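Local coordinates for endonuclease 2 (Arabidopsis thaliana, PDB 4CXP), which cleaves RNA and single-stranded DNA, and double-stranded DNA less well, as a metal-dependent type I nuclease yielding 5'-phosphorylated products, at residues I162-A165 against E166-Y170; D233-F236 against Y237-P241. One frame throughout, in Å; residues are numbered along the deposited sequence.

Interaction 1. Residues I162-A165 against E166-Y170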
loop_
_atom_site.group_PDB
_atom_site.type_symbol
_atom_site.label_atom_id
_atom_site.label_comp_id
_atom_site.label_asym_id
_atom_site.label_seq_id
_atom_site.Cartn_x
_atom_site.Cartn_y
_atom_site.Cartn_z
ATOM N N ILE A 162 -10.846 4.121 6.248
ATOM C CA ILE A 162 -11.500 3.390 5.172
ATOM C C ILE A 162 -12.803 2.735 5.651
ATOM O O ILE A 162 -13.820 2.805 4.966
ATOM C CB ILE A 162 -10.540 2.353 4.563
ATOM C CG1 ILE A 162 -9.377 3.058 3.864
ATOM C CG2 ILE A 162 -11.278 1.444 3.585
ATOM C CD1 ILE A 162 -8.234 2.126 3.520
ATOM N N GLU A 163 -12.762 2.102 6.815
ATOM C CA GLU A 163 -13.945 1.425 7.335
ATOM C C GLU A 163 -15.080 2.400 7.595
ATOM O O GLU A 163 -16.247 2.089 7.338
ATOM C CB GLU A 163 -13.604 0.675 8.621
ATOM C CG GLU A 163 -12.795 -0.582 8.456
ATOM C CD GLU A 163 -12.214 -1.080 9.791
ATOM O OE1 GLU A 163 -12.266 -0.354 10.815
ATOM O OE2 GLU A 163 -11.652 -2.183 9.813
ATOM N N THR A 164 -14.764 3.558 8.154
ATOM C CA THR A 164 -15.783 4.548 8.447
ATOM C C THR A 164 -16.364 5.095 7.158
ATOM O O THR A 164 -17.574 5.303 7.047
ATOM C CB THR A 164 -15.205 5.643 9.351
ATOM O OG1 THR A 164 -14.736 5.035 10.555
ATOM C CG2 THR A 164 -16.232 6.688 9.668
ATOM N N ALA A 165 -15.518 5.326 6.155
ATOM C CA ALA A 165 -16.027 5.752 4.857
ATOM C C ALA A 165 -16.934 4.683 4.233
ATOM O O ALA A 165 -18.014 4.995 3.724
ATOM C CB ALA A 165 -14.895 6.098 3.920
ATOM N N GLU A 166 -16.504 3.426 4.285
ATOM C CA GLU A 166 -17.295 2.345 3.691
ATOM C C GLU A 166 -18.689 2.301 4.295
ATOM O O GLU A 166 -19.668 2.113 3.577
ATOM C CB GLU A 166 -16.567 1.029 3.871
ATOM C CG GLU A 166 -17.274 -0.198 3.331
ATOM C CD GLU A 166 -16.554 -1.510 3.680
ATOM O OE1 GLU A 166 -15.608 -1.483 4.498
ATOM O OE2 GLU A 166 -16.953 -2.591 3.177
ATOM N N ALA A 167 -18.774 2.464 5.609
ATOM C CA ALA A 167 -20.058 2.451 6.297
ATOM C C ALA A 167 -20.860 3.728 6.024
ATOM O O ALA A 167 -21.970 3.668 5.507
ATOM C CB ALA A 167 -19.842 2.264 7.796
ATOM N N ASP A 168 -20.321 4.875 6.395
ATOM C CA ASP A 168 -21.088 6.096 6.436
ATOM C C ASP A 168 -21.312 6.684 5.066
ATOM O O ASP A 168 -22.384 7.231 4.796
ATOM C CB ASP A 168 -20.422 7.193 7.289
ATOM C CG ASP A 168 -20.409 6.942 8.774
ATOM O OD1 ASP A 168 -20.694 5.827 9.232
ATOM O OD2 ASP A 168 -20.076 7.936 9.508
ATOM N N LEU A 169 -20.292 6.676 4.219
ATOM C CA LEU A 169 -20.374 7.330 2.914
ATOM C C LEU A 169 -20.847 6.380 1.825
ATOM O O LEU A 169 -21.574 6.792 0.926
ATOM C CB LEU A 169 -19.034 7.966 2.514
ATOM C CG LEU A 169 -18.471 8.962 3.515
ATOM C CD1 LEU A 169 -17.141 9.484 3.015
ATOM C CD2 LEU A 169 -19.432 10.103 3.785
ATOM N N TYR A 170 -20.447 5.110 1.903
ATOM C CA TYR A 170 -20.754 4.147 0.870
ATOM C C TYR A 170 -21.789 3.122 1.303
ATOM O O TYR A 170 -22.059 2.169 0.565
ATOM C CB TYR A 170 -19.483 3.466 0.309
ATOM C CG TYR A 170 -18.575 4.479 -0.360
ATOM C CD1 TYR A 170 -18.766 4.856 -1.683
ATOM C CD2 TYR A 170 -17.562 5.099 0.336
ATOM C CE1 TYR A 170 -17.969 5.816 -2.282
ATOM C CE2 TYR A 170 -16.771 6.055 -0.252
ATOM C CZ TYR A 170 -16.967 6.423 -1.553
ATOM O OH TYR A 170 -16.164 7.367 -2.135
#
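Ile162 begins the last turns of helix 153-169 by accepting a bond at its carbonyl O from Glu166 N (2.8 Å, 160° at the hydrogen). Its side chain packs on Glu4 of helix 3-15 and Val243 of helix 233-262. Glu163 repeats the i to i+4 pattern through its O and Ala167 N, at 3.1 Å. From Thr164 O the next bond runs to Asp168 N, 2.9 Å long. The side chains of these two residues lie alongside each other: Thr164 CG2, anti to the backbone N, sits 4.0 Å from Asp168 OD2, whereas OG1 bonds to Asn160 O and Trp146 NE1. At Ala165 the pattern changes. Its O accepts from both Leu169 N (2.9 Å) and Tyr170 N (3.0 Å), the second reaching across a wider pi-type turn. The Leu169 bond is bent to 141°, while Tyr170 N approaches nearly head-on to the carbonyl. Ala165 O lies at the edge of the Tyr170 ring, near its plane, 3.4 Å from CD2; the ring's hydroxyl bonds to Tyr244. One carbonyl of a buried alanine, gripped by two amides, thus marks the wider turn near the end of the helix.

Interaction 2. Residues D233-F236 against Y237-P241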
loop_
_atom_site.group_PDB
_atom_site.type_symbol
_atom_site.label_atom_id
_atom_site.label_comp_id
_atom_site.label_asym_id
_atom_site.label_seq_id
_atom_site.Cartn_x
_atom_site.Cartn_y
_atom_site.Cartn_z
ATOM N N ASP A 233 -14.907 13.874 12.738
ATOM C CA ASP A 233 -15.260 14.341 11.396
ATOM C C ASP A 233 -14.216 15.265 10.767
ATOM O O ASP A 233 -13.916 15.128 9.586
ATOM C CB ASP A 233 -16.624 15.040 11.374
ATOM C CG ASP A 233 -17.807 14.091 11.254
ATOM O OD1 ASP A 233 -17.623 12.863 11.167
ATOM O OD2 ASP A 233 -18.946 14.610 11.225
ATOM N N GLU A 234 -13.672 16.230 11.504
ATOM C CA GLU A 234 -12.757 17.178 10.880
ATOM C C GLU A 234 -11.559 16.437 10.275
ATOM O O GLU A 234 -11.165 16.693 9.130
ATOM C CB GLU A 234 -12.292 18.227 11.880
ATOM C CG GLU A 234 -11.368 19.273 11.310
ATOM C CD GLU A 234 -10.923 20.251 12.376
ATOM O OE1 GLU A 234 -9.968 19.933 13.115
ATOM O OE2 GLU A 234 -11.537 21.325 12.484
ATOM N N TYR A 235 -10.974 15.537 11.040
ATOM C CA TYR A 235 -9.829 14.767 10.561
ATOM C C TYR A 235 -10.244 13.823 9.435
ATOM O O TYR A 235 -9.561 13.706 8.430
ATOM C CB TYR A 235 -9.187 14.012 11.722
ATOM C CG TYR A 235 -7.843 13.382 11.405
ATOM C CD1 TYR A 235 -7.736 12.111 10.852
ATOM C CD2 TYR A 235 -6.661 14.070 11.665
ATOM C CE1 TYR A 235 -6.515 11.547 10.600
ATOM C CE2 TYR A 235 -5.420 13.511 11.405
ATOM C CZ TYR A 235 -5.356 12.235 10.893
ATOM O OH TYR A 235 -4.164 11.616 10.636
ATOM N N PHE A 236 -11.357 13.128 9.621
ATOM C CA PHE A 236 -11.875 12.208 8.636
ATOM C C PHE A 236 -12.050 12.863 7.279
ATOM O O PHE A 236 -11.517 12.383 6.279
ATOM C CB PHE A 236 -13.191 11.618 9.150
ATOM C CG PHE A 236 -13.897 10.740 8.152
ATOM C CD1 PHE A 236 -13.418 9.492 7.834
ATOM C CD2 PHE A 236 -15.046 11.182 7.523
ATOM C CE1 PHE A 236 -14.083 8.680 6.934
ATOM C CE2 PHE A 236 -15.712 10.390 6.621
ATOM C CZ PHE A 236 -15.231 9.130 6.317
ATOM N N TYR A 237 -12.831 13.935 7.206
ATOM C CA TYR A 237 -13.136 14.526 5.911
ATOM C C TYR A 237 -11.916 15.152 5.271
ATOM O O TYR A 237 -11.782 15.147 4.057
ATOM C CB TYR A 237 -14.270 15.545 6.020
ATOM C CG TYR A 237 -15.615 14.924 6.269
ATOM C CD1 TYR A 237 -16.181 14.093 5.346
ATOM C CD2 TYR A 237 -16.324 15.220 7.419
ATOM C CE1 TYR A 237 -17.426 13.540 5.577
ATOM C CE2 TYR A 237 -17.564 14.683 7.656
ATOM C CZ TYR A 237 -18.107 13.827 6.737
ATOM O OH TYR A 237 -19.354 13.280 6.945
ATOM N N SER A 238 -11.016 15.695 6.070
ATOM C CA SER A 238 -9.848 16.330 5.502
ATOM C C SER A 238 -8.802 15.329 5.022
ATOM O O SER A 238 -8.083 15.633 4.088
ATOM C CB SER A 238 -9.242 17.338 6.453
ATOM O OG SER A 238 -8.812 16.760 7.637
ATOM N N ARG A 239 -8.718 14.151 5.643
ATOM C CA ARG A 239 -7.735 13.145 5.256
ATOM C C ARG A 239 -8.269 12.137 4.257
ATOM O O ARG A 239 -7.473 11.451 3.622
ATOM C CB ARG A 239 -7.149 12.433 6.486
ATOM C CG ARG A 239 -6.020 13.181 7.155
ATOM C CD ARG A 239 -6.359 14.580 7.637
ATOM N NE ARG A 239 -5.216 15.130 8.343
ATOM C CZ ARG A 239 -5.192 16.308 8.918
ATOM N NH1 ARG A 239 -6.236 17.111 8.805
ATOM N NH2 ARG A 239 -4.116 16.668 9.579
ATOM N N LEU A 240 -9.572 12.042 4.077
ATOM C CA LEU A 240 -10.085 11.065 3.159
ATOM C C LEU A 240 -9.557 11.252 1.728
ATOM O O LEU A 240 -9.216 10.254 1.098
ATOM C CB LEU A 240 -11.599 11.013 3.245
ATOM C CG LEU A 240 -12.276 9.877 2.473
ATOM C CD1 LEU A 240 -11.855 8.478 2.889
ATOM C CD2 LEU A 240 -13.777 10.043 2.638
ATOM N N PRO A 241 -9.427 12.495 1.208
ATOM C CA PRO A 241 -8.905 12.601 -0.152
ATOM C C PRO A 241 -7.509 12.038 -0.328
ATOM O O PRO A 241 -7.201 11.500 -1.385
ATOM C CB PRO A 241 -8.967 14.104 -0.454
ATOM C CG PRO A 241 -10.050 14.612 0.428
ATOM C CD PRO A 241 -9.925 13.792 1.688
HETATM O O HOH W 1 -20.647 14.146 9.104
#
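The opening turns of the long C-terminal helix 233-262 are laced by backbone bonds and by side chains that are neighbours in sequence or four residues apart. Asp233 O receives Tyr237 N along an almost straight bond (2.9 Å, 179° at the hydrogen). Asp233 and Tyr237 also run side by side, the carboxylate inclined to the ring, and a water links Asp233 OD2 to Tyr237 OH; OD1 is held by Tyr147. Phe236 sets its edge against the face of Tyr237 in a T-shaped pair, ring centroids 5.1 Å apart and planes at 66°, with Phe236 CD2 over the ring centre. Farther round, Phe236 CZ meets Leu240 CD2 at 4.1 Å. In this S1/P1 nuclease the same side of the helix packs on helix 153-169. Glu234 O accepts twice from Ser238, through N and through OG, the latter at 2.8 Å; the first torsion, which sets OG between the backbone N and the carbonyl carbon, folds the hydroxyl back to Glu234 O. Ser238 OG in turn accepts Arg239 NH1 in the guanidinium plane (2.9 Å). The guanidinium of Arg239 lies nearly flat over one face of Tyr235, displaced toward its CD2-CE2 edge, group centres 4.4 Å apart and planes at 24°, while CD stands above the ring centroid as a CH-pi contact. A bend at chi2 brings the chain over the ring. Arg239 NE bonds to Trp220 O, and Tyr235 OH to Ala221 O and Trp157 NE1, which ties both stacked groups to the end of helix 206-221 and the tyrosine to helix 153-169.

In the fold
Interactions 1 and 2, their centres 12 Å apart, are the facing parts of one helix-helix interface: the end of helix 153-169 against the start of helix 233-262. Leu169 joins them, its CD1 lying 3.4 Å from Leu240 CD2 and 3.8 Å from Phe236 CZ, and Ala165 CB adds a contact with Leu240 CD1 at 4.0 Å. Both contacts border the glycan on Asn184, Tyr170 touching it from interaction 1 and Pro241 from interaction 2. Toward the metal centre, the side chain of Ile162 comes within about 4 Å of that of Trp1, a zinc ligand, and about 9 Å of a zinc ion; from the side chain of Tyr235 a zinc ion is about 14 Å away.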